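Local coordinates for natterin-like protein (Lethenteron camtschaticum, PDB 6IUL) that is a lamprey immune protein and cytotoxin that probably recognises glycans through a jacalin-like lectin domain and forms membrane pores through an aerolysin-type module, at residues V3-I11 with M138-I146. Residues are numbered along the deposited sequence; the frame is centred on the assembly and turned at random.
Sequences VYPTTLHII and MGFIFINAI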
loop_
_atom_site.group_PDB
_atom_site.type_symbol
_atom_site.label_atom_id
_atom_site.label_comp_id
_atom_site.label_asym_id
_atom_site.label_seq_id
_atom_site.Cartn_x
_atom_site.Cartn_y
_atom_site.Cartn_z
ATOM N N VAL A 3 34.672 -0.895 14.022
ATOM C CA VAL A 3 33.768 -1.771 13.262
ATOM C C VAL A 3 33.602 -1.313 11.822
ATOM O O VAL A 3 33.783 -0.140 11.511
ATOM C CB VAL A 3 32.364 -1.934 13.918
ATOM C CG1 VAL A 3 32.459 -2.657 15.246
ATOM C CG2 VAL A 3 31.676 -0.589 14.094
ATOM N N TYR A 4 33.202 -2.257 10.963
ATOM C CA TYR A 4 33.083 -2.025 9.531
ATOM C C TYR A 4 31.704 -2.451 8.999
ATOM O O TYR A 4 31.057 -3.353 9.546
ATOM C CB TYR A 4 34.198 -2.792 8.791
ATOM C CG TYR A 4 35.591 -2.446 9.270
ATOM C CD1 TYR A 4 36.276 -1.352 8.748
ATOM C CD2 TYR A 4 36.208 -3.187 10.289
ATOM C CE1 TYR A 4 37.549 -1.020 9.198
ATOM C CE2 TYR A 4 37.489 -2.873 10.735
ATOM C CZ TYR A 4 38.148 -1.790 10.182
ATOM O OH TYR A 4 39.405 -1.474 10.632
ATOM N N PRO A 5 31.245 -1.793 7.935
ATOM C CA PRO A 5 29.968 -2.116 7.326
ATOM C C PRO A 5 29.968 -3.375 6.465
ATOM O O PRO A 5 28.881 -3.872 6.141
ATOM C CB PRO A 5 29.682 -0.885 6.451
ATOM C CG PRO A 5 31.027 -0.345 6.101
ATOM C CD PRO A 5 31.913 -0.638 7.277
ATOM N N THR A 6 31.164 -3.872 6.095
ATOM C CA THR A 6 31.301 -5.058 5.272
ATOM C C THR A 6 32.246 -6.081 5.885
ATOM O O THR A 6 33.049 -5.772 6.723
ATOM C CB THR A 6 31.790 -4.765 3.849
ATOM O OG1 THR A 6 33.138 -4.301 3.887
ATOM C CG2 THR A 6 30.973 -3.722 3.182
ATOM N N THR A 7 32.083 -7.341 5.501
ATOM C CA THR A 7 32.897 -8.431 5.988
ATOM C C THR A 7 33.333 -9.263 4.784
ATOM O O THR A 7 32.536 -9.496 3.839
ATOM C CB THR A 7 32.164 -9.322 7.026
ATOM O OG1 THR A 7 32.990 -10.434 7.364
ATOM C CG2 THR A 7 30.851 -9.898 6.507
ATOM N N LEU A 8 34.588 -9.717 4.824
ATOM C CA LEU A 8 35.233 -10.384 3.704
ATOM C C LEU A 8 36.237 -11.409 4.227
ATOM O O LEU A 8 37.171 -11.043 4.999
ATOM C CB LEU A 8 35.984 -9.349 2.894
ATOM C CG LEU A 8 36.888 -9.888 1.790
ATOM C CD1 LEU A 8 36.109 -10.729 0.756
ATOM C CD2 LEU A 8 37.558 -8.685 1.133
ATOM N N HIS A 9 36.037 -12.678 3.857
ATOM C CA HIS A 9 36.908 -13.756 4.292
ATOM C C HIS A 9 37.409 -14.515 3.047
ATOM O O HIS A 9 36.679 -15.256 2.413
ATOM C CB HIS A 9 36.154 -14.672 5.256
ATOM C CG HIS A 9 37.004 -15.710 5.910
ATOM N ND1 HIS A 9 36.503 -16.568 6.876
ATOM C CD2 HIS A 9 38.300 -16.056 5.731
ATOM C CE1 HIS A 9 37.462 -17.396 7.261
ATOM N NE2 HIS A 9 38.561 -17.102 6.588
ATOM N N ILE A 10 38.684 -14.315 2.728
ATOM C CA ILE A 10 39.335 -14.872 1.521
ATOM C C ILE A 10 39.961 -16.237 1.802
ATOM O O ILE A 10 40.657 -16.419 2.787
ATOM C CB ILE A 10 40.403 -13.918 1.016
ATOM C CG1 ILE A 10 39.749 -12.589 0.624
ATOM C CG2 ILE A 10 41.181 -14.517 -0.152
ATOM C CD1 ILE A 10 40.763 -11.533 0.192
ATOM N N ILE A 11 39.673 -17.210 0.949
ATOM C CA ILE A 11 40.215 -18.565 1.064
ATOM C C ILE A 11 41.016 -18.940 -0.188
ATOM O O ILE A 11 40.619 -18.609 -1.313
ATOM C CB ILE A 11 39.101 -19.586 1.284
ATOM C CG1 ILE A 11 38.595 -19.483 2.725
ATOM C CG2 ILE A 11 39.577 -21.033 1.035
ATOM C CD1 ILE A 11 39.623 -19.686 3.835
ATOM N N MET A 138 39.926 -16.317 -3.200
ATOM C CA MET A 138 38.765 -15.421 -3.323
ATOM C C MET A 138 37.902 -15.463 -2.088
ATOM O O MET A 138 37.875 -16.485 -1.360
ATOM C CB MET A 138 37.912 -15.786 -4.518
ATOM C CG MET A 138 37.070 -14.641 -5.051
ATOM S SD MET A 138 35.935 -15.115 -6.364
ATOM C CE MET A 138 36.964 -15.157 -7.790
ATOM N N GLY A 139 37.188 -14.340 -1.864
ATOM C CA GLY A 139 36.130 -14.308 -0.891
ATOM C C GLY A 139 34.992 -13.444 -1.389
ATOM O O GLY A 139 35.125 -12.685 -2.356
ATOM N N PHE A 140 33.858 -13.561 -0.724
ATOM C CA PHE A 140 32.663 -12.763 -1.063
ATOM C C PHE A 140 32.502 -11.603 -0.081
ATOM O O PHE A 140 32.601 -11.782 1.140
ATOM C CB PHE A 140 31.425 -13.649 -1.048
ATOM C CG PHE A 140 31.378 -14.661 -2.185
ATOM C CD1 PHE A 140 32.137 -15.805 -2.144
ATOM C CD2 PHE A 140 30.546 -14.482 -3.266
ATOM C CE1 PHE A 140 32.112 -16.739 -3.166
ATOM C CE2 PHE A 140 30.510 -15.411 -4.310
ATOM C CZ PHE A 140 31.288 -16.538 -4.259
ATOM N N ILE A 141 32.291 -10.415 -0.622
ATOM C CA ILE A 141 32.066 -9.225 0.172
ATOM C C ILE A 141 30.611 -9.167 0.593
ATOM O O ILE A 141 29.747 -9.075 -0.245
ATOM C CB ILE A 141 32.366 -7.942 -0.613
ATOM C CG1 ILE A 141 33.816 -7.948 -1.074
ATOM C CG2 ILE A 141 32.208 -6.709 0.276
ATOM C CD1 ILE A 141 34.143 -6.892 -2.103
ATOM N N PHE A 142 30.348 -9.211 1.894
ATOM C CA PHE A 142 28.997 -9.120 2.412
ATOM C C PHE A 142 28.805 -7.855 3.231
ATOM O O PHE A 142 29.696 -7.461 3.993
ATOM C CB PHE A 142 28.673 -10.308 3.335
ATOM C CG PHE A 142 28.520 -11.597 2.628
ATOM C CD1 PHE A 142 27.362 -11.870 1.915
ATOM C CD2 PHE A 142 29.537 -12.568 2.675
ATOM C CE1 PHE A 142 27.206 -13.064 1.224
ATOM C CE2 PHE A 142 29.380 -13.767 1.996
ATOM C CZ PHE A 142 28.219 -13.999 1.243
ATOM N N ILE A 143 27.615 -7.272 3.141
ATOM C CA ILE A 143 27.185 -6.272 4.116
ATOM C C ILE A 143 26.925 -6.985 5.429
ATOM O O ILE A 143 26.266 -8.035 5.476
ATOM C CB ILE A 143 25.868 -5.548 3.685
ATOM C CG1 ILE A 143 26.073 -4.882 2.344
ATOM C CG2 ILE A 143 25.483 -4.494 4.725
ATOM C CD1 ILE A 143 24.817 -4.232 1.788
ATOM N N ASN A 144 27.430 -6.411 6.508
ATOM C CA ASN A 144 27.182 -6.989 7.829
ATOM C C ASN A 144 25.691 -6.884 8.161
ATOM O O ASN A 144 24.943 -6.193 7.472
ATOM C CB ASN A 144 28.046 -6.290 8.873
ATOM C CG ASN A 144 29.422 -6.889 8.979
ATOM O OD1 ASN A 144 29.530 -8.096 9.113
ATOM N ND2 ASN A 144 30.474 -6.037 9.045
ATOM N N ALA A 145 25.254 -7.590 9.206
ATOM C CA ALA A 145 23.873 -7.653 9.550
ATOM C C ALA A 145 23.279 -6.215 9.645
ATOM O O ALA A 145 23.894 -5.326 10.250
ATOM C CB ALA A 145 23.667 -8.372 10.846
ATOM N N ILE A 146 22.108 -6.034 9.025
ATOM C CA ILE A 146 21.533 -4.736 8.810
ATOM C C ILE A 146 20.464 -4.412 9.850
ATOM O O ILE A 146 19.604 -5.252 10.156
ATOM C CB ILE A 146 20.910 -4.641 7.419
ATOM C CG1 ILE A 146 22.036 -4.685 6.381
ATOM C CG2 ILE A 146 20.081 -3.374 7.251
ATOM C CD1 ILE A 146 21.544 -4.860 4.936
HETATM O O HOH W 1 33.236 -6.872 9.563
HETATM O O HOH W 2 33.327 -13.286 3.306
HETATM O O HOH W 3 34.029 -15.247 1.650
#
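Asn144 CG lies anti to its own carbonyl carbon (chi1 -86°) and Thr7 CG2 sits between backbone N and carbonyl carbon, which brings the carboxamide up against the threonine methyl, OD1 of Asn144 3.4 Å from CG2 of Thr7, the two side chains crossing at about a right angle. They mark one end of an antiparallel beta pairing that ties the N-terminal strand of the jacalin-like lectin domain to strand 135-155, where the chain passes toward the aerolysin-type module. Thr7 and Phe142 form a hydrogen-bonded pair, Thr7 N to Phe142 O 2.8 Å and Phe142 N to Thr7 O 2.9 Å. Ile11 and Met138 form a second such pair. Between them the strands part at His9 and Phe140, and two waters fill in: one accepts from His9 N and donates to Phe140 O, the other accepts from Phe140 N and donates to His9 O. Gly139 lies beside this water-bridged gap, its CA 3.5 Å from His9 O in a CA-H...O contact. Beside it, Leu8 CD1 reaches Ile141 CG1 at 4.0 Å, while strand 124-131 flanks the other edge of 138-143. Beyond the strand, Asn144 N gives a nearly straight bond (173°) to Pro5 O. Tyr4 O also accepts from Asn287 ND2, and Asn144 ND2 meets that same carbonyl at 2.8 Å from above its plane, while donating to a water held by Thr6 O.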